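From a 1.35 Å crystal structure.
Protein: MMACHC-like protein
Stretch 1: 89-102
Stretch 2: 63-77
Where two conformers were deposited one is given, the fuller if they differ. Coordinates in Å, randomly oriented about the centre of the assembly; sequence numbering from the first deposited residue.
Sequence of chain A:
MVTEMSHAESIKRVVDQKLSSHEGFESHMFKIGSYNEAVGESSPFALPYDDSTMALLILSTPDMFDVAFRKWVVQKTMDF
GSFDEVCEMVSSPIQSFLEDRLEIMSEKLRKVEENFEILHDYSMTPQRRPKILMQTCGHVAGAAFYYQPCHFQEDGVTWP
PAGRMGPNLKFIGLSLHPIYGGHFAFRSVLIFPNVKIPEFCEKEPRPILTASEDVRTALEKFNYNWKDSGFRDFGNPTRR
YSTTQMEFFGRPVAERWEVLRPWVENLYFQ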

ATOM      1  N   MET A  89       1.778  -1.427  25.563  1.00 13.97           N
ATOM      2  CA  MET A  89       1.336  -2.782  25.193  1.00 13.83           C
ATOM      3  C   MET A  89       1.244  -3.029  23.687  1.00 12.95           C
ATOM      4  O   MET A  89       1.243  -4.179  23.256  1.00 15.91           O
ATOM      5  CB  MET A  89       0.007  -3.114  25.860  1.00 14.98           C
ATOM      6  CG  MET A  89       0.106  -3.163  27.371  1.00 16.75           C
ATOM      7  SD  MET A  89       1.471  -4.144  28.051  1.00 19.73           S
ATOM      8  CE  MET A  89       1.072  -5.806  27.439  1.00 23.72           C
ATOM      9  N   VAL A  90       1.146  -1.962  22.912  1.00 13.55           N
ATOM     10  CA  VAL A  90       0.997  -2.064  21.454  1.00 14.07           C
ATOM     11  C   VAL A  90       2.155  -1.338  20.751  1.00 12.87           C
ATOM     12  O   VAL A  90       2.070  -0.151  20.421  1.00 16.45           O
ATOM     13  CB  VAL A  90      -0.351  -1.523  20.982  1.00 14.79           C
ATOM     14  CG1 VAL A  90      -0.507  -1.718  19.448  1.00 17.63           C
ATOM     15  CG2 VAL A  90      -1.470  -2.208  21.744  1.00 16.29           C
ATOM     16  N   SER A  91       3.233  -2.076  20.506  1.00 13.71           N
ATOM     17  CA  SER A  91       4.422  -1.506  19.898  1.00 14.44           C
ATOM     18  C   SER A  91       4.208  -1.244  18.409  1.00 12.95           C
ATOM     19  O   SER A  91       4.908  -0.420  17.805  1.00 15.02           O
ATOM     20  CB  SER A  91       5.631  -2.457  20.078  1.00 18.65           C
ATOM     21  OG  SER A  91       6.070  -2.489  21.417  1.00 23.76           O
ATOM     22  N   SER A  92       3.308  -2.018  17.802  1.00 11.86           N
ATOM     23  CA  SER A  92       3.121  -2.026  16.357  1.00 10.88           C
ATOM     24  C   SER A  92       1.651  -1.681  16.036  1.00  9.81           C
ATOM     25  O   SER A  92       0.874  -2.535  15.617  1.00 10.66           O
ATOM     26  CB  SER A  92       3.484  -3.412  15.787  1.00 12.06           C
ATOM     27  OG  SER A  92       4.779  -3.812  16.197  1.00 14.65           O
ATOM     28  N   PRO A  93       1.266  -0.411  16.214  1.00  9.67           N
ATOM     29  CA  PRO A  93      -0.164  -0.122  16.115  1.00  9.60           C
ATOM     30  C   PRO A  93      -0.742  -0.221  14.711  1.00  9.45           C
ATOM     31  O   PRO A  93      -1.876  -0.685  14.560  1.00  9.63           O
ATOM     32  CB  PRO A  93      -0.289   1.292  16.664  1.00 12.23           C
ATOM     33  CG  PRO A  93       1.128   1.882  16.510  1.00 12.72           C
ATOM     34  CD  PRO A  93       2.033   0.719  16.746  1.00 11.34           C
ATOM     35  N   ILE A  94       0.007   0.213  13.691  1.00  9.16           N
ATOM     36  CA  ILE A  94      -0.543   0.187  12.340  1.00  9.27           C
ATOM     37  C   ILE A  94      -0.788  -1.278  11.923  1.00  8.17           C
ATOM     38  O   ILE A  94      -1.841  -1.616  11.409  1.00  8.78           O
ATOM     39  CB  ILE A  94       0.376   0.870  11.332  1.00  9.39           C
ATOM     40  CG1 ILE A  94       0.474   2.363  11.611  1.00  9.83           C
ATOM     41  CG2 ILE A  94      -0.064   0.607   9.898  1.00 10.36           C
ATOM     42  CD1 ILE A  94      -0.801   3.156  11.350  1.00 11.00           C
ATOM     43  N   GLN A  95       0.199  -2.129  12.152  1.00  8.72           N
ATOM     44  CA  GLN A  95       0.076  -3.545  11.762  1.00  8.80           C
ATOM     45  C   GLN A  95      -0.932  -4.294  12.611  1.00  9.66           C
ATOM     46  O   GLN A  95      -1.672  -5.139  12.110  1.00 10.41           O
ATOM     47  CB  GLN A  95       1.437  -4.226  11.817  1.00  8.97           C
ATOM     48  CG  GLN A  95       2.310  -3.781  10.674  1.00 10.29           C
ATOM     49  CD  GLN A  95       3.742  -4.275  10.763  1.00  9.76           C
ATOM     50  OE1 GLN A  95       4.156  -4.911  11.745  1.00 12.57           O
ATOM     51  NE2 GLN A  95       4.521  -3.967   9.737  1.00 10.46           N
ATOM     52  N   SER A  96      -1.041  -3.913  13.860  1.00  9.86           N
ATOM     53  CA  SER A  96      -2.050  -4.515  14.729  1.00  9.97           C
ATOM     54  C   SER A  96      -3.481  -4.158  14.247  1.00  9.30           C
ATOM     55  O   SER A  96      -4.367  -5.011  14.179  1.00 11.53           O
ATOM     56  CB  SER A  96      -1.847  -4.066  16.195  1.00 11.24           C
ATOM     57  OG  SER A  96      -0.641  -4.573  16.713  1.00 13.86           O
ATOM     58  N   PHE A  97      -3.679  -2.891  13.933  1.00  9.11           N
ATOM     59  CA  PHE A  97      -4.931  -2.406  13.354  1.00  9.18           C
ATOM     60  C   PHE A  97      -5.248  -3.142  12.052  1.00  9.06           C
ATOM     61  O   PHE A  97      -6.338  -3.674  11.893  1.00 10.36           O
ATOM     62  CB  PHE A  97      -4.839  -0.900  13.129  1.00  9.88           C
ATOM     63  CG  PHE A  97      -5.799  -0.375  12.110  1.00 10.36           C
ATOM     64  CD1 PHE A  97      -7.140  -0.229  12.392  1.00 12.20           C
ATOM     65  CD2 PHE A  97      -5.345  -0.035  10.852  1.00 12.08           C
ATOM     66  CE1 PHE A  97      -8.016   0.272  11.414  1.00 14.34           C
ATOM     67  CE2 PHE A  97      -6.189   0.426   9.891  1.00 14.83           C
ATOM     68  CZ  PHE A  97      -7.522   0.591  10.158  1.00 15.20           C
ATOM     69  N   LEU A  98      -4.280  -3.217  11.145  1.00  8.46           N
ATOM     70  CA  LEU A  98      -4.528  -3.855   9.858  1.00  9.83           C
ATOM     71  C   LEU A  98      -4.835  -5.330  10.039  1.00 11.26           C
ATOM     72  O   LEU A  98      -5.723  -5.874   9.360  1.00 12.14           O
ATOM     73  CB  LEU A  98      -3.326  -3.668   8.939  1.00 10.37           C
ATOM     74  CG  LEU A  98      -3.162  -2.257   8.369  1.00 11.37           C
ATOM     75  CD1 LEU A  98      -1.775  -2.091   7.748  1.00 13.69           C
ATOM     76  CD2 LEU A  98      -4.271  -1.943   7.356  1.00 16.24           C
ATOM     77  N   GLU A  99      -4.121  -6.001  10.956  1.00 11.93           N
ATOM     78  CA  GLU A  99      -4.356  -7.430  11.211  0.60 14.09           C
ATOM     79  C   GLU A  99      -5.798  -7.622  11.691  1.00 13.01           C
ATOM     80  O   GLU A  99      -6.482  -8.563  11.282  1.00 13.92           O
ATOM     81  CB  GLU A  99      -3.356  -7.985  12.273  0.60 16.67           C
ATOM     82  CG  GLU A  99      -1.880  -8.172  11.792  0.60 19.79           C
ATOM     83  CD  GLU A  99      -0.841  -8.123  12.968  0.60 18.99           C
ATOM     84  OE1 GLU A  99      -1.257  -8.279  14.168  0.60 22.51           O
ATOM     85  OE2 GLU A  99       0.392  -7.910  12.697  0.60 18.63           O
ATOM     86  N   ASP A 100      -6.242  -6.739  12.575  1.00 13.19           N
ATOM     87  CA  ASP A 100      -7.602  -6.815  13.096  1.00 13.88           C
ATOM     88  C   ASP A 100      -8.633  -6.640  11.988  1.00 13.47           C
ATOM     89  O   ASP A 100      -9.591  -7.411  11.896  1.00 16.01           O
ATOM     90  CB  ASP A 100      -7.843  -5.762  14.181  1.00 15.71           C
ATOM     91  CG  ASP A 100      -7.291  -6.155  15.518  1.00 20.02           C
ATOM     92  OD1 ASP A 100      -6.817  -7.292  15.667  1.00 26.02           O
ATOM     93  OD2 ASP A 100      -7.336  -5.298  16.435  1.00 23.32           O
ATOM     94  N   ARG A 101      -8.423  -5.658  11.110  1.00 11.59           N
ATOM     95  CA  ARG A 101      -9.385  -5.406  10.058  0.50 11.50           C
ATOM     96  C   ARG A 101      -9.375  -6.549   9.021  1.00 11.63           C
ATOM     97  O   ARG A 101     -10.423  -6.970   8.545  1.00 12.97           O
ATOM     98  CB  ARG A 101      -9.129  -4.054   9.404  0.50 10.51           C
ATOM     99  CG  ARG A 101      -9.237  -2.868  10.374  0.50  9.61           C
ATOM    100  CD  ARG A 101     -10.636  -2.786  10.999  0.50 10.12           C
ATOM    101  NE  ARG A 101     -11.655  -2.921   9.966  0.50 12.58           N
ATOM    102  CZ  ARG A 101     -12.139  -1.918   9.241  0.50 13.18           C
ATOM    103  NH1 ARG A 101     -11.835  -0.654   9.534  0.50 15.83           N
ATOM    104  NH2 ARG A 101     -12.960  -2.175   8.236  0.50 16.11           N
ATOM    105  N   LEU A 102      -8.190  -7.085   8.730  1.00 11.11           N
ATOM    106  CA  LEU A 102      -8.082  -8.168   7.787  1.00 12.62           C
ATOM    107  C   LEU A 102      -8.718  -9.461   8.329  1.00 12.65           C
ATOM    108  O   LEU A 102      -9.287 -10.239   7.569  1.00 14.68           O
ATOM    109  CB  LEU A 102      -6.626  -8.404   7.397  1.00 14.23           C
ATOM    110  CG  LEU A 102      -6.054  -7.365   6.441  1.00 17.92           C
ATOM    111  CD1 LEU A 102      -4.522  -7.426   6.447  1.00 24.45           C
ATOM    112  CD2 LEU A 102      -6.596  -7.584   5.033  1.00 22.00           C
TER
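Stretch 2 63-77: DMFDVAFRKWVVQKT

Stretch 2 packs across stretch 1 as a helix-on-helix contact at nearly a right angle, predominantly apolar and aromatic, centred on the ring of Phe 97 and tied at one side by a single hydrogen bond from Trp 72 to Asp 100.

Stretch 2 is helical throughout, held by a chain of backbone hydrogen bonds; Val 67, at phi/psi -116/-63, departs from regular helical values within a wider pi-type turn at 64-69. There Ala 68 N reaches Asp 63 O at 3.1 Å and Phe 69 N reaches Met 64 O at 2.8 Å, each five residues back. The axis of this helix passes that of helix 93-102 at 10.4 Å, with 95° between their N-to-C directions. So steep a crossing confines close approach to a short segment: the CA atoms of Phe 97 and Phe 69 are 6.6 Å apart, whereas those of Pro 93 and Val 73, both within the helices, are 8.1 Å apart. The two stretches together bury 586 Å².

Phe 97, with chi1 in the t well, is a knob in a hole formed by Met 64, Ala 68, Phe 69 and Trp 72. Its CZ lies 3.7 Å from Ala 68 CB, its CE2 3.8 Å from Met 64 CG, and its CD1 3.6 Å from Trp 72 CB. The aromatic geometry is tilted rather than stacked. Phe 69 turns an edge toward the face of Phe 97 in an offset arrangement, with centroids 5.5 Å apart and planes at 68°; Phe 97 in turn directs its edge at the face of Trp 72, and the centroids of the Phe 97 ring and the Trp 72 five-membered ring are 5.4 Å apart, with planes at 73°.

Ile 94 covers Phe 69: its CA-to-CB bond points sideways, but CD1 comes to 3.8 Å from the Phe 69 ring centroid, only 11° off the normal, which identifies a CH-pi contact. Pro 93 CB adds an apolar contact with Phe 69 CZ at 3.9 Å, and Leu 98 CD2 meets Met 64 SD at 3.8 Å.

The CA-to-CB bond of Trp 72 points toward stretch 1, and its indole edge carries the polar link: NE1 donates to Asp 100 OD2 at 2.9 Å, with an N-H...acceptor angle of 168°, close to linear. Val 90 CG1 lies near the same ring's plane, 4.0 Å from Trp 72 CH2. Lys 76 adds an opposite charge near Asp 100, but its NZ stays 4.3 Å from Asp 100 OD2, beyond a salt bridge. A water donates to Ala 68 O at 2.8 Å and accepts a weak bond from Arg 101 NH1 at 3.4 Å, bridging the two helices.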

ATOM      1  N   ASP A  63      -7.915   8.189   4.457  1.00  9.26           N
ATOM      2  CA  ASP A  63      -8.836   7.912   5.557  1.00  8.84           C
ATOM      3  C   ASP A  63      -8.546   6.611   6.345  1.00  8.39           C
ATOM      4  O   ASP A  63      -9.071   6.445   7.429  1.00 10.13           O
ATOM      5  CB  ASP A  63     -10.290   7.937   5.097  1.00 10.74           C
ATOM      6  CG  ASP A  63     -10.809   9.349   4.857  1.00 14.38           C
ATOM      7  OD1 ASP A  63     -10.177  10.320   5.300  1.00 15.72           O
ATOM      8  OD2 ASP A  63     -11.879   9.480   4.279  1.00 19.45           O
ATOM      9  N   MET A  64      -7.678   5.726   5.830  0.50  8.27           N
ATOM     10  CA  MET A  64      -7.316   4.550   6.615  0.50  8.58           C
ATOM     11  C   MET A  64      -6.749   4.990   7.954  0.50  7.81           C
ATOM     12  O   MET A  64      -7.217   4.565   9.016  0.50  9.56           O
ATOM     13  CB  MET A  64      -6.312   3.651   5.889  0.50  9.01           C
ATOM     14  CG  MET A  64      -6.054   2.341   6.627  0.50  9.03           C
ATOM     15  SD  MET A  64      -4.332   1.770   6.583  0.50  9.26           S
ATOM     16  CE  MET A  64      -3.490   3.065   7.537  0.50  9.69           C
ATOM     17  N   PHE A  65      -5.762   5.870   7.911  1.00  8.10           N
ATOM     18  CA  PHE A  65      -5.164   6.407   9.129  1.00  7.76           C
ATOM     19  C   PHE A  65      -6.107   7.431   9.807  1.00  7.47           C
ATOM     20  O   PHE A  65      -6.328   7.383  11.024  1.00  8.41           O
ATOM     21  CB  PHE A  65      -3.812   7.039   8.786  1.00  7.49           C
ATOM     22  CG  PHE A  65      -3.104   7.675   9.947  1.00  8.62           C
ATOM     23  CD1 PHE A  65      -3.369   9.000  10.311  1.00  7.80           C
ATOM     24  CD2 PHE A  65      -2.148   6.970  10.660  1.00  8.53           C
ATOM     25  CE1 PHE A  65      -2.651   9.606  11.322  1.00  9.25           C
ATOM     26  CE2 PHE A  65      -1.476   7.560  11.707  1.00  9.76           C
ATOM     27  CZ  PHE A  65      -1.708   8.889  12.019  1.00  9.74           C
ATOM     28  N   ASP A  66      -6.607   8.393   9.023  1.00  7.79           N
ATOM     29  CA  ASP A  66      -7.297   9.539   9.599  1.00  8.38           C
ATOM     30  C   ASP A  66      -8.667   9.203  10.199  1.00  9.11           C
ATOM     31  O   ASP A  66      -9.133   9.920  11.068  1.00 11.72           O
ATOM     32  CB  ASP A  66      -7.423  10.670   8.581  1.00  9.80           C
ATOM     33  CG  ASP A  66      -6.076  11.316   8.240  1.00 10.43           C
ATOM     34  OD1 ASP A  66      -5.242  11.428   9.136  1.00 12.65           O
ATOM     35  OD2 ASP A  66      -5.888  11.781   7.072  1.00 11.56           O
ATOM     36  N   VAL A  67      -9.303   8.152   9.696  1.00  9.66           N
ATOM     37  CA  VAL A  67     -10.625   7.770  10.143  1.00 10.82           C
ATOM     38  C   VAL A  67     -10.604   6.392  10.817  1.00 10.40           C
ATOM     39  O   VAL A  67     -10.891   6.279  12.027  1.00 11.24           O
ATOM     40  CB  VAL A  67     -11.645   7.795   9.009  1.00 12.18           C
ATOM     41  CG1 VAL A  67     -13.024   7.349   9.507  1.00 14.66           C
ATOM     42  CG2 VAL A  67     -11.720   9.182   8.389  1.00 13.92           C
ATOM     43  N   ALA A  68     -10.244   5.354  10.071  1.00 10.27           N
ATOM     44  CA  ALA A  68     -10.404   3.971  10.600  1.00 10.32           C
ATOM     45  C   ALA A  68      -9.427   3.669  11.753  1.00  9.70           C
ATOM     46  O   ALA A  68      -9.820   3.147  12.805  1.00 11.76           O
ATOM     47  CB  ALA A  68     -10.269   2.953   9.488  1.00 11.79           C
ATOM     48  N   PHE A  69      -8.172   3.989  11.553  1.00  9.89           N
ATOM     49  CA  PHE A  69      -7.164   3.762  12.557  1.00  8.94           C
ATOM     50  C   PHE A  69      -7.407   4.635  13.792  1.00  9.07           C
ATOM     51  O   PHE A  69      -7.263   4.168  14.909  1.00 10.02           O
ATOM     52  CB  PHE A  69      -5.776   4.032  11.967  1.00  8.63           C
ATOM     53  CG  PHE A  69      -4.639   3.936  12.947  1.00  8.67           C
ATOM     54  CD1 PHE A  69      -4.314   2.739  13.563  1.00  9.66           C
ATOM     55  CD2 PHE A  69      -3.842   5.037  13.193  1.00  9.62           C
ATOM     56  CE1 PHE A  69      -3.256   2.677  14.434  1.00  9.00           C
ATOM     57  CE2 PHE A  69      -2.761   4.946  14.006  1.00  9.62           C
ATOM     58  CZ  PHE A  69      -2.478   3.776  14.656  1.00  9.43           C
ATOM     59  N   ARG A  70      -7.830   5.871  13.576  1.00  8.77           N
ATOM     60  CA  ARG A  70      -8.166   6.738  14.693  1.00  9.64           C
ATOM     61  C   ARG A  70      -9.248   6.099  15.582  1.00 10.89           C
ATOM     62  O   ARG A  70      -9.120   6.080  16.815  1.00 11.02           O
ATOM     63  CB  ARG A  70      -8.586   8.106  14.205  1.00 10.60           C
ATOM     64  CG  ARG A  70      -8.956   9.070  15.324  1.00 10.55           C
ATOM     65  CD  ARG A  70      -9.068  10.485  14.818  1.00 12.53           C
ATOM     66  NE  ARG A  70      -9.431  11.419  15.871  1.00 14.26           N
ATOM     67  CZ  ARG A  70      -9.407  12.734  15.739  1.00 13.83           C
ATOM     68  NH1 ARG A  70      -9.024  13.296  14.587  1.00 17.59           N
ATOM     69  NH2 ARG A  70      -9.735  13.508  16.764  1.00 18.77           N
ATOM     70  N   LYS A  71     -10.317   5.566  14.955  1.00 10.96           N
ATOM     71  CA  LYS A  71     -11.371   4.884  15.717  1.00 12.47           C
ATOM     72  C   LYS A  71     -10.796   3.705  16.522  1.00 12.51           C
ATOM     73  O   LYS A  71     -11.162   3.501  17.694  1.00 13.80           O
ATOM     74  CB  LYS A  71     -12.474   4.412  14.795  1.00 16.12           C
ATOM     75  CG  LYS A  71     -13.336   5.514  14.261  1.00 20.75           C
ATOM     76  CD  LYS A  71     -14.393   4.992  13.303  1.00 31.49           C
ATOM     77  CE  LYS A  71     -14.981   6.110  12.446  1.00 37.48           C
ATOM     78  NZ  LYS A  71     -15.977   5.574  11.468  1.00 58.95           N
ATOM     79  N   TRP A  72      -9.889   2.958  15.906  1.00 11.53           N
ATOM     80  CA  TRP A  72      -9.297   1.802  16.529  1.00 11.16           C
ATOM     81  C   TRP A  72      -8.436   2.226  17.741  1.00 10.53           C
ATOM     82  O   TRP A  72      -8.510   1.606  18.808  1.00 10.90           O
ATOM     83  CB  TRP A  72      -8.484   1.021  15.487  1.00 12.29           C
ATOM     84  CG  TRP A  72      -7.820  -0.243  15.989  1.00 13.17           C
ATOM     85  CD1 TRP A  72      -8.297  -1.538  15.865  1.00 14.77           C
ATOM     86  CD2 TRP A  72      -6.491  -0.359  16.511  1.00 13.42           C
ATOM     87  NE1 TRP A  72      -7.371  -2.430  16.351  1.00 14.69           N
ATOM     88  CE2 TRP A  72      -6.255  -1.750  16.754  1.00 13.30           C
ATOM     89  CE3 TRP A  72      -5.491   0.564  16.833  1.00 13.28           C
ATOM     90  CZ2 TRP A  72      -5.045  -2.229  17.292  1.00 15.18           C
ATOM     91  CZ3 TRP A  72      -4.279   0.083  17.368  1.00 15.60           C
ATOM     92  CH2 TRP A  72      -4.069  -1.307  17.579  1.00 16.04           C
ATOM     93  N   VAL A  73      -7.654   3.300  17.585  1.00  9.88           N
ATOM     94  CA  VAL A  73      -6.808   3.779  18.684  1.00 10.13           C
ATOM     95  C   VAL A  73      -7.673   4.277  19.856  1.00 10.27           C
ATOM     96  O   VAL A  73      -7.355   4.022  21.022  1.00 11.12           O
ATOM     97  CB  VAL A  73      -5.877   4.896  18.213  1.00 11.45           C
ATOM     98  CG1 VAL A  73      -5.205   5.571  19.381  1.00 12.87           C
ATOM     99  CG2 VAL A  73      -4.842   4.349  17.266  1.00 12.21           C
ATOM    100  N   VAL A  74      -8.761   4.968  19.544  1.00 10.00           N
ATOM    101  CA  VAL A  74      -9.694   5.425  20.589  1.00 11.53           C
ATOM    102  C   VAL A  74     -10.219   4.232  21.375  1.00 12.19           C
ATOM    103  O   VAL A  74     -10.237   4.236  22.631  1.00 13.15           O
ATOM    104  CB  VAL A  74     -10.836   6.256  19.981  1.00 14.21           C
ATOM    105  CG1 VAL A  74     -11.937   6.511  21.011  1.00 17.15           C
ATOM    106  CG2 VAL A  74     -10.281   7.574  19.469  1.00 15.84           C
ATOM    107  N   GLN A  75     -10.628   3.190  20.665  1.00 12.35           N
ATOM    108  CA  GLN A  75     -11.180   2.018  21.331  1.00 13.63           C
ATOM    109  C   GLN A  75     -10.112   1.302  22.158  1.00 11.96           C
ATOM    110  O   GLN A  75     -10.374   0.870  23.273  1.00 13.27           O
ATOM    111  CB  GLN A  75     -11.779   1.054  20.302  1.00 15.94           C
ATOM    112  CG  GLN A  75     -12.487  -0.143  20.928  1.00 19.65           C
ATOM    113  CD  GLN A  75     -13.665   0.288  21.792  1.00 21.80           C
ATOM    114  OE1 GLN A  75     -14.585   0.941  21.309  1.00 29.19           O
ATOM    115  NE2 GLN A  75     -13.630  -0.059  23.073  1.00 25.51           N
ATOM    116  N   LYS A  76      -8.914   1.125  21.595  1.00 11.59           N
ATOM    117  CA  LYS A  76      -7.862   0.457  22.336  1.00 11.82           C
ATOM    118  C   LYS A  76      -7.493   1.217  23.590  1.00 12.16           C
ATOM    119  O   LYS A  76      -7.182   0.614  24.609  1.00 13.39           O
ATOM    120  CB  LYS A  76      -6.637   0.216  21.453  1.00 13.09           C
ATOM    121  CG  LYS A  76      -6.861  -0.834  20.392  1.00 16.06           C
ATOM    122  CD  LYS A  76      -6.963  -2.221  21.011  1.00 18.95           C
ATOM    123  CE  LYS A  76      -7.216  -3.296  20.006  1.00 22.03           C
ATOM    124  NZ  LYS A  76      -7.374  -4.595  20.723  1.00 30.49           N
ATOM    125  N   THR A  77      -7.527   2.526  23.526  1.00 11.53           N
ATOM    126  CA  THR A  77      -7.223   3.342  24.695  1.00 11.86           C
ATOM    127  C   THR A  77      -8.257   3.101  25.777  1.00 14.00           C
ATOM    128  O   THR A  77      -7.894   2.945  26.973  1.00 16.20           O
ATOM    129  CB  THR A  77      -7.111   4.843  24.312  1.00 12.44           C
ATOM    130  OG1 THR A  77      -6.046   5.025  23.361  1.00 13.92           O
ATOM    131  CG2 THR A  77      -6.844   5.689  25.500  1.00 16.87           C
TER
HETATM  132  O   HOH W   1     -11.462   0.846  12.560  1.00 20.16           O